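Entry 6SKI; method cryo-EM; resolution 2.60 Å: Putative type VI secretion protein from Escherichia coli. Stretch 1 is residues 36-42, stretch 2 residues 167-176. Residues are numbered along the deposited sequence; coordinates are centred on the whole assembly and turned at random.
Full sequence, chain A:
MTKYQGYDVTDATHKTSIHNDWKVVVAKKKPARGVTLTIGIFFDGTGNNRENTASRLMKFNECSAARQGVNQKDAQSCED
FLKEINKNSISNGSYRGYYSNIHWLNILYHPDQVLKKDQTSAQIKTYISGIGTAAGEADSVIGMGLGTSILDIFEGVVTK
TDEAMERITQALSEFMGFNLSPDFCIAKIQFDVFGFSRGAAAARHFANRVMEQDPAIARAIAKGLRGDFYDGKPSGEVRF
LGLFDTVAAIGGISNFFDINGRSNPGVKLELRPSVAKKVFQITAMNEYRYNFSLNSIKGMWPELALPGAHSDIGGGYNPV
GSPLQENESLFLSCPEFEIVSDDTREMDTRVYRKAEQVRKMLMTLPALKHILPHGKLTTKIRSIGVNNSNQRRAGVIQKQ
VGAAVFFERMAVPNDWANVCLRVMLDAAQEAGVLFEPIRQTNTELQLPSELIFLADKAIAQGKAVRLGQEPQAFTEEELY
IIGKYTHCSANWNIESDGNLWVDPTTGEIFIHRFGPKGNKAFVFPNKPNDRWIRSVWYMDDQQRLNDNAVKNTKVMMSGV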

# COMPACT_ATOMS: atom_id res chain seq x y z
N THR A 36 -22.31 9.23 -13.76
CA THR A 36 -21.02 8.55 -13.75
C THR A 36 -20.56 8.40 -12.30
O THR A 36 -20.20 9.38 -11.65
CB THR A 36 -19.99 9.34 -14.56
OG1 THR A 36 -20.62 9.87 -15.73
CG2 THR A 36 -18.84 8.44 -14.97
N LEU A 37 -20.57 7.17 -11.80
CA LEU A 37 -20.18 6.90 -10.43
C LEU A 37 -18.74 6.41 -10.42
O LEU A 37 -18.42 5.39 -11.04
CB LEU A 37 -21.11 5.88 -9.78
CG LEU A 37 -20.81 5.54 -8.32
CD1 LEU A 37 -20.93 6.77 -7.46
CD2 LEU A 37 -21.78 4.49 -7.86
N THR A 38 -17.88 7.12 -9.71
CA THR A 38 -16.48 6.75 -9.55
C THR A 38 -16.27 6.22 -8.15
O THR A 38 -16.64 6.87 -7.17
CB THR A 38 -15.56 7.94 -9.80
OG1 THR A 38 -16.11 8.76 -10.84
CG2 THR A 38 -14.19 7.47 -10.21
N ILE A 39 -15.67 5.03 -8.05
CA ILE A 39 -15.35 4.43 -6.77
C ILE A 39 -13.86 4.59 -6.55
O ILE A 39 -13.04 4.07 -7.32
CB ILE A 39 -15.76 2.95 -6.72
CG1 ILE A 39 -17.18 2.78 -7.27
CG2 ILE A 39 -15.67 2.43 -5.30
CD1 ILE A 39 -17.69 1.37 -7.21
N GLY A 40 -13.50 5.33 -5.50
CA GLY A 40 -12.11 5.53 -5.17
C GLY A 40 -11.57 4.37 -4.37
O GLY A 40 -11.98 4.15 -3.22
N ILE A 41 -10.66 3.60 -4.96
CA ILE A 41 -10.10 2.42 -4.33
C ILE A 41 -8.75 2.82 -3.75
O ILE A 41 -7.87 3.30 -4.47
CB ILE A 41 -9.95 1.26 -5.32
CG1 ILE A 41 -11.15 1.23 -6.27
CG2 ILE A 41 -9.88 -0.05 -4.58
CD1 ILE A 41 -12.39 0.68 -5.64
N PHE A 42 -8.60 2.64 -2.44
CA PHE A 42 -7.43 3.11 -1.72
C PHE A 42 -6.78 1.92 -1.04
O PHE A 42 -7.25 1.45 -0.00
CB PHE A 42 -7.81 4.18 -0.70
CG PHE A 42 -8.23 5.48 -1.33
CD1 PHE A 42 -9.57 5.77 -1.51
CD2 PHE A 42 -7.30 6.41 -1.73
CE1 PHE A 42 -9.96 6.95 -2.09
CE2 PHE A 42 -7.68 7.59 -2.30
CZ PHE A 42 -9.01 7.86 -2.48
N ARG A 167 -15.25 -4.73 -0.28
CA ARG A 167 -15.40 -3.36 0.19
C ARG A 167 -16.09 -2.48 -0.86
O ARG A 167 -16.79 -1.53 -0.51
CB ARG A 167 -14.03 -2.80 0.57
CG ARG A 167 -13.47 -3.36 1.85
CD ARG A 167 -13.78 -2.45 3.02
NE ARG A 167 -13.64 -3.13 4.30
CZ ARG A 167 -12.57 -3.05 5.07
NH1 ARG A 167 -11.53 -2.32 4.70
NH2 ARG A 167 -12.52 -3.71 6.22
N ILE A 168 -15.91 -2.80 -2.14
CA ILE A 168 -16.66 -2.13 -3.20
C ILE A 168 -18.14 -2.42 -3.06
O ILE A 168 -18.98 -1.52 -3.21
CB ILE A 168 -16.14 -2.56 -4.58
CG1 ILE A 168 -14.84 -1.84 -4.94
CG2 ILE A 168 -17.18 -2.32 -5.66
CD1 ILE A 168 -14.05 -2.55 -6.00
N THR A 169 -18.48 -3.67 -2.77
CA THR A 169 -19.88 -4.01 -2.53
C THR A 169 -20.43 -3.21 -1.36
O THR A 169 -21.53 -2.65 -1.44
CB THR A 169 -20.01 -5.51 -2.26
OG1 THR A 169 -19.94 -6.23 -3.50
CG2 THR A 169 -21.33 -5.83 -1.59
N GLN A 170 -19.67 -3.13 -0.27
CA GLN A 170 -20.13 -2.39 0.90
C GLN A 170 -20.32 -0.90 0.59
O GLN A 170 -21.31 -0.29 1.01
CB GLN A 170 -19.15 -2.57 2.06
CG GLN A 170 -19.43 -1.68 3.25
CD GLN A 170 -18.26 -1.61 4.20
OE1 GLN A 170 -17.48 -2.56 4.32
NE2 GLN A 170 -18.12 -0.48 4.89
N ALA A 171 -19.38 -0.31 -0.14
CA ALA A 171 -19.46 1.11 -0.46
C ALA A 171 -20.63 1.40 -1.39
O ALA A 171 -21.31 2.43 -1.24
CB ALA A 171 -18.15 1.60 -1.08
N LEU A 172 -20.89 0.52 -2.35
CA LEU A 172 -22.04 0.69 -3.23
C LEU A 172 -23.34 0.56 -2.45
O LEU A 172 -24.30 1.31 -2.70
CB LEU A 172 -21.98 -0.33 -4.36
CG LEU A 172 -21.19 0.11 -5.59
CD1 LEU A 172 -21.27 -0.95 -6.66
CD2 LEU A 172 -21.73 1.42 -6.10
N SER A 173 -23.39 -0.38 -1.51
CA SER A 173 -24.57 -0.51 -0.65
C SER A 173 -24.81 0.78 0.13
O SER A 173 -25.94 1.27 0.19
CB SER A 173 -24.40 -1.68 0.31
OG SER A 173 -24.16 -2.89 -0.39
N GLU A 174 -23.75 1.34 0.72
CA GLU A 174 -23.91 2.57 1.48
C GLU A 174 -24.36 3.72 0.59
O GLU A 174 -25.25 4.49 0.96
CB GLU A 174 -22.60 2.92 2.19
CG GLU A 174 -22.19 1.93 3.26
CD GLU A 174 -20.80 2.20 3.80
OE1 GLU A 174 -20.15 3.16 3.33
OE2 GLU A 174 -20.35 1.44 4.68
N PHE A 175 -23.77 3.83 -0.61
CA PHE A 175 -24.14 4.92 -1.51
C PHE A 175 -25.60 4.83 -1.91
O PHE A 175 -26.32 5.83 -1.91
CB PHE A 175 -23.27 4.90 -2.75
CG PHE A 175 -23.71 5.87 -3.81
CD1 PHE A 175 -23.83 7.22 -3.53
CD2 PHE A 175 -24.04 5.43 -5.08
CE1 PHE A 175 -24.25 8.10 -4.49
CE2 PHE A 175 -24.47 6.31 -6.04
CZ PHE A 175 -24.57 7.65 -5.75
N MET A 176 -26.07 3.63 -2.27
CA MET A 176 -27.46 3.48 -2.68
C MET A 176 -28.41 3.38 -1.50
O MET A 176 -29.62 3.33 -1.70
CB MET A 176 -27.61 2.27 -3.59
CG MET A 176 -27.10 2.53 -5.00
SD MET A 176 -28.01 3.84 -5.82
CE MET A 176 -28.92 2.91 -7.03

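Strand 36-42 packs against helix 167-176 through apolar side chains alone; no hydrogen bond crosses between them, and the two run at 138°, their axes 10.1 Å apart at closest approach. Alternation along the strand sets the pattern: Leu37, Ile39 and Ile41 reach the helix, while Thr36, Thr38, Gly40 and Phe42 make no contact with it. Leu37 (t, p) points toward the helix and meets two residues: CD2 lies 3.5 Å from Leu172 CD2 and 3.7 Å from Phe175 CD2, and CD1 sits over a face of the Phe175 ring, 4.2 Å from its centroid, in a CH-pi contact. Thr38 turns off the interface, its OG1 hydrogen-bonded elsewhere in the structure. Ile39 (m, t), whose CA is 7.6 Å from Ile168 CA, rests CD1 against two helix residues one turn apart, 4.0 Å from Ile168 CG2 and 4.1 Å from Leu172 CG. Ile41 starts sideways, but its m, m rotamer brings CD1 to 3.6 Å from Ile168 CG1. All six contacting residues are buried, where branched aliphatic chains and a flat ring fill space without leaving polar groups unpaired. The small side chain of Ala171 also points toward the strand, its CB 5.0 Å from Ile39 CG2. Polar Gln170 and Glu174 lie exposed, joined by a hydrogen bond from Gln170 NE2 to Glu174 OE2 (3.0 Å).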